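Side-chain contacts in Bd0816 (Bdellovibrio bacteriovorus HD100, PDB 5CER), which probably acts as a serine-type D-Ala-D-Ala carboxypeptidase of the peptidase S13 family, removing terminal D-alanine from peptidoglycan peptides: residues T39-I44 / A238-D243; L47-R52 / K282-K287. The protein carries 2 engineered substitutions. All blocks are in the same frame, centred on the assembly; numbering follows the deposited sequence.

In the fold
Early in the chain, helix 35-47 supplies residues 39-44 to interaction 1, and its end and the following turn supply 47-52 to interaction 2. The chain then runs out through most of the mixed sheet and returns. Interaction 1 closes a loop of 193 residues where 238-243 ends helix 228-239; interaction 2 closes one of 229 where 282-287 ends helix 270-286. The segments alternate, so the two loops cross rather than nest. Together they tie helix 35-47 and the turn after it to two later helices. Their centres are 14 Å apart, and Ile44, from interaction 1, packs on Leu284 of interaction 2.

Interaction 1: residues T39-I44 / A238-D243; sequences TTLWAI and ATLKAD
Thr239 OG1 hydrogen-bonds to Glu45 OE1, one residue beyond segment 39-44, and this polar link flanks an apolar contact between helix 35-47 and the end of helix 228-239. One methyl carries the contact: Leu41 CD2 meets Leu240 CD2 at 4.1 Å and also approaches Thr239 CG2 at 4.3 Å. Leu41 has CG opposite its backbone N (chi1 171°), which sends the isobutyl group out from the helix toward 238-243. Leu240 starts off across the line between the segments, its CG opposite the carbonyl carbon; with CD1 extended (chi2 176°), the other methyl, CD2, is the one that reaches Leu41, and the two leucines run past each other in opposite senses. In Thr239 the methyl branch faces Leu41 while the hydroxyl branch serves Glu45.

Phe235, earlier on helix 228-239, also packs on Leu41. It stacks with Trp42, whose indole meets Phe232 edge-to-face, so aromatic rings extend the seam beside the leucines. The helix end is tied back by its own chain: Lys241, with positive phi, returns NZ to Ala238 O at 3.1 Å, 18° from the carbonyl plane. Leu240 O receives Lys275 NZ of helix 270-286, and Leu240 also touches Thr276 there. Helix 35-47 is consistent with the buried central helix of the penicillin-binding (beta-lactamase-like) fold, here meeting a neighbouring helix end. No hydrogen bond spans the two segments themselves; between them the contact rests on methyl-methyl dispersion and burial of the leucines, and the polar link from Thr239 to Glu45 is made just outside.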
# COMPACT_ATOMS: atom_id res chain seq x y z
N THR A 39 10.93 7.75 5.80
CA THR A 39 10.15 8.98 5.73
C THR A 39 9.26 9.15 6.97
O THR A 39 9.21 10.25 7.59
CB THR A 39 9.36 9.03 4.43
OG1 THR A 39 10.28 8.95 3.32
CG2 THR A 39 8.59 10.31 4.34
N THR A 40 8.66 8.04 7.38
CA THR A 40 7.87 7.95 8.59
C THR A 40 8.64 8.34 9.85
O THR A 40 8.15 9.11 10.70
CB THR A 40 7.24 6.53 8.74
OG1 THR A 40 6.26 6.33 7.71
CG2 THR A 40 6.55 6.34 10.07
N LEU A 41 9.85 7.80 10.00
CA LEU A 41 10.68 8.16 11.17
C LEU A 41 11.00 9.66 11.17
O LEU A 41 10.96 10.31 12.21
CB LEU A 41 11.98 7.36 11.20
CG LEU A 41 13.06 7.76 12.23
CD1 LEU A 41 12.55 7.67 13.65
CD2 LEU A 41 14.27 6.86 12.03
N TRP A 42 11.40 10.16 10.02
CA TRP A 42 11.82 11.54 9.88
C TRP A 42 10.63 12.47 10.26
O TRP A 42 10.79 13.40 11.05
CB TRP A 42 12.31 11.83 8.45
CG TRP A 42 12.86 13.21 8.23
CD1 TRP A 42 13.36 14.04 9.16
CD2 TRP A 42 12.97 13.89 6.97
NE1 TRP A 42 13.77 15.21 8.58
CE2 TRP A 42 13.54 15.14 7.24
CE3 TRP A 42 12.63 13.56 5.65
CZ2 TRP A 42 13.80 16.08 6.23
CZ3 TRP A 42 12.87 14.49 4.66
CH2 TRP A 42 13.47 15.73 4.96
N ALA A 43 9.46 12.20 9.70
CA ALA A 43 8.27 13.00 10.04
C ALA A 43 7.99 12.99 11.55
O ALA A 43 7.76 14.04 12.14
CB ALA A 43 7.03 12.51 9.25
N ILE A 44 8.03 11.82 12.15
CA ILE A 44 7.78 11.71 13.59
C ILE A 44 8.83 12.45 14.40
O ILE A 44 8.49 13.19 15.32
CB ILE A 44 7.69 10.24 14.05
CG1 ILE A 44 6.36 9.67 13.55
CG2 ILE A 44 7.78 10.14 15.55
CD1 ILE A 44 6.26 8.18 13.64
N ALA A 238 22.45 12.70 11.51
CA ALA A 238 22.31 12.86 12.95
C ALA A 238 21.59 11.67 13.57
O ALA A 238 22.00 11.16 14.59
CB ALA A 238 21.60 14.19 13.26
N THR A 239 20.49 11.27 12.98
CA THR A 239 19.64 10.21 13.56
C THR A 239 20.12 8.82 13.16
O THR A 239 20.16 7.96 14.00
CB THR A 239 18.16 10.38 13.14
OG1 THR A 239 17.71 11.70 13.48
CG2 THR A 239 17.26 9.34 13.82
N LEU A 240 20.45 8.59 11.90
CA LEU A 240 20.81 7.27 11.42
C LEU A 240 22.33 7.03 11.36
O LEU A 240 22.76 5.93 10.99
CB LEU A 240 20.18 7.02 10.07
CG LEU A 240 18.65 7.02 10.03
CD1 LEU A 240 18.17 6.86 8.61
CD2 LEU A 240 18.07 5.91 10.90
N LYS A 241 23.13 8.03 11.73
CA LYS A 241 24.58 7.95 11.62
C LYS A 241 24.99 7.48 10.23
O LYS A 241 25.85 6.64 10.08
CB LYS A 241 25.16 7.03 12.70
CG LYS A 241 24.83 7.42 14.13
CD LYS A 241 25.00 8.93 14.37
CE LYS A 241 25.27 9.30 15.82
NZ LYS A 241 24.06 9.87 16.47
N ALA A 242 24.41 8.11 9.22
CA ALA A 242 24.48 7.63 7.85
C ALA A 242 24.73 8.75 6.86
O ALA A 242 24.11 9.82 6.94
CB ALA A 242 23.19 6.94 7.52
N ASP A 243 25.67 8.53 5.95
CA ASP A 243 25.92 9.47 4.86
C ASP A 243 25.66 8.75 3.51
O ASP A 243 25.08 7.66 3.50
CB ASP A 243 27.30 10.09 4.97
CG ASP A 243 28.41 9.06 4.92
OD1 ASP A 243 28.23 7.95 4.39
OD2 ASP A 243 29.53 9.40 5.35

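Interaction 2: residues L47-R52 / K282-K287; sequences LGVDYR and KSLEAK
No flat group lies between Val49 and its partners Leu284 and Lys287, which it meets through methyl and methylene groups alone; the carboxylate of Asp50, next in the chain, stands beside this contact. Asp50 OD1 forms a salt bridge with Arg204 NH1 and OD2 a hydrogen bond with Tyr289 OH, and these two bonds, one on each oxygen, together restrict rotation of the carboxylate. The motif is a type I beta turn, Gly48 to Tyr51, closed by Tyr51 N to Gly48 O at 3.1 Å. Gly48 breaks the end of helix 35-47 with phi 101° and psi 141°, angles at which a side chain would run into the carbonyl O of Leu47.

Val49, second in the turn, points toward helix 270-286 and divides its two methyls between two residues of that helix end. CG2, opposite the backbone N, touches Leu284 CD2 at 3.8 Å, the two side chains crossing at a slant. CG1 sits between the backbone N and carbonyl carbon (chi1 66°) and rests against the inner part of Lys287, whose chain then bends at chi2 and carries its ammonium end away from the turn. Only the aliphatic base of that lysine is therefore used. Tyr289 and Arg204 also touch the valine, and a backbone hydrogen bond joins Val49 with Arg204 of helix 203-213, while Ile44 and Val294 pack on Leu284. The turn that leads from helix 35-47 into strand 54-61 thus touches both helix 203-213 and the end of helix 270-286, with Val49 CG1 lying 3.9 Å from Lys287 CG and 4.0 Å from Lys287 CB.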
# COMPACT_ATOMS: atom_id res chain seq x y z
N LEU A 47 8.24 16.47 13.50
CA LEU A 47 6.91 17.02 13.82
C LEU A 47 6.31 16.55 15.15
O LEU A 47 5.58 17.30 15.78
CB LEU A 47 5.90 16.72 12.71
CG LEU A 47 6.30 17.23 11.32
CD1 LEU A 47 5.29 16.80 10.28
CD2 LEU A 47 6.44 18.75 11.33
N GLY A 48 6.62 15.34 15.58
CA GLY A 48 6.03 14.74 16.78
C GLY A 48 4.95 13.78 16.34
O GLY A 48 4.18 14.07 15.39
N VAL A 49 4.86 12.64 17.03
CA VAL A 49 3.96 11.57 16.61
C VAL A 49 2.47 11.97 16.50
O VAL A 49 1.73 11.43 15.66
CB VAL A 49 4.10 10.35 17.54
CG1 VAL A 49 3.62 10.69 18.96
CG2 VAL A 49 3.36 9.14 16.99
N ASP A 50 2.04 12.88 17.37
CA ASP A 50 0.63 13.30 17.41
C ASP A 50 0.40 14.68 16.78
O ASP A 50 -0.63 15.29 16.99
CB ASP A 50 0.10 13.22 18.85
CG ASP A 50 -0.19 11.80 19.28
OD1 ASP A 50 -0.55 10.97 18.42
OD2 ASP A 50 -0.07 11.48 20.49
N TYR A 51 1.35 15.15 15.98
CA TYR A 51 1.21 16.44 15.32
C TYR A 51 -0.04 16.50 14.41
O TYR A 51 -0.46 15.51 13.78
CB TYR A 51 2.48 16.72 14.51
CG TYR A 51 2.40 17.95 13.64
CD1 TYR A 51 2.68 19.21 14.16
CD2 TYR A 51 2.07 17.84 12.29
CE1 TYR A 51 2.60 20.33 13.36
CE2 TYR A 51 2.02 18.94 11.48
CZ TYR A 51 2.26 20.19 12.03
OH TYR A 51 2.20 21.31 11.22
N ARG A 52 -0.61 17.68 14.36
CA ARG A 52 -1.78 17.92 13.56
C ARG A 52 -1.56 19.09 12.64
O ARG A 52 -1.12 20.19 13.06
CB ARG A 52 -2.99 18.12 14.48
CG ARG A 52 -3.56 16.81 15.00
CD ARG A 52 -4.74 17.10 15.90
NE ARG A 52 -5.25 15.96 16.64
CZ ARG A 52 -6.29 15.20 16.29
NH1 ARG A 52 -6.95 15.38 15.14
NH2 ARG A 52 -6.67 14.23 17.10
N LYS A 282 11.65 2.79 19.09
CA LYS A 282 12.00 3.47 20.36
C LYS A 282 11.27 4.76 20.51
O LYS A 282 10.78 5.11 21.57
CB LYS A 282 13.54 3.77 20.45
CG LYS A 282 14.36 3.03 21.50
CD LYS A 282 13.84 1.60 21.73
CE LYS A 282 14.69 0.79 22.69
NZ LYS A 282 13.87 -0.31 23.29
N SER A 283 11.21 5.49 19.41
CA SER A 283 10.52 6.76 19.39
C SER A 283 9.05 6.60 19.80
O SER A 283 8.54 7.29 20.69
CB SER A 283 10.65 7.37 17.99
OG SER A 283 10.48 8.75 18.07
N LEU A 284 8.38 5.66 19.14
CA LEU A 284 6.97 5.39 19.36
C LEU A 284 6.74 4.88 20.77
O LEU A 284 5.80 5.33 21.41
CB LEU A 284 6.41 4.40 18.33
CG LEU A 284 6.37 4.91 16.89
CD1 LEU A 284 6.21 3.76 15.91
CD2 LEU A 284 5.26 5.92 16.68
N GLU A 285 7.61 3.99 21.27
CA GLU A 285 7.46 3.49 22.66
C GLU A 285 7.61 4.58 23.71
O GLU A 285 6.86 4.59 24.67
CB GLU A 285 8.38 2.31 22.95
CG GLU A 285 7.85 1.03 22.28
CD GLU A 285 8.69 -0.22 22.52
OE1 GLU A 285 9.84 -0.10 23.03
OE2 GLU A 285 8.18 -1.32 22.18
N ALA A 286 8.50 5.52 23.46
CA ALA A 286 8.67 6.67 24.34
C ALA A 286 7.42 7.53 24.49
O ALA A 286 7.30 8.25 25.45
CB ALA A 286 9.82 7.54 23.87
N LYS A 287 6.52 7.50 23.51
CA LYS A 287 5.27 8.20 23.58
C LYS A 287 4.08 7.29 23.83
O LYS A 287 2.96 7.69 23.58
CB LYS A 287 5.03 8.98 22.27
CG LYS A 287 6.06 10.05 21.95
CD LYS A 287 6.06 11.05 23.11
CE LYS A 287 6.60 12.41 22.73
NZ LYS A 287 7.72 12.73 23.65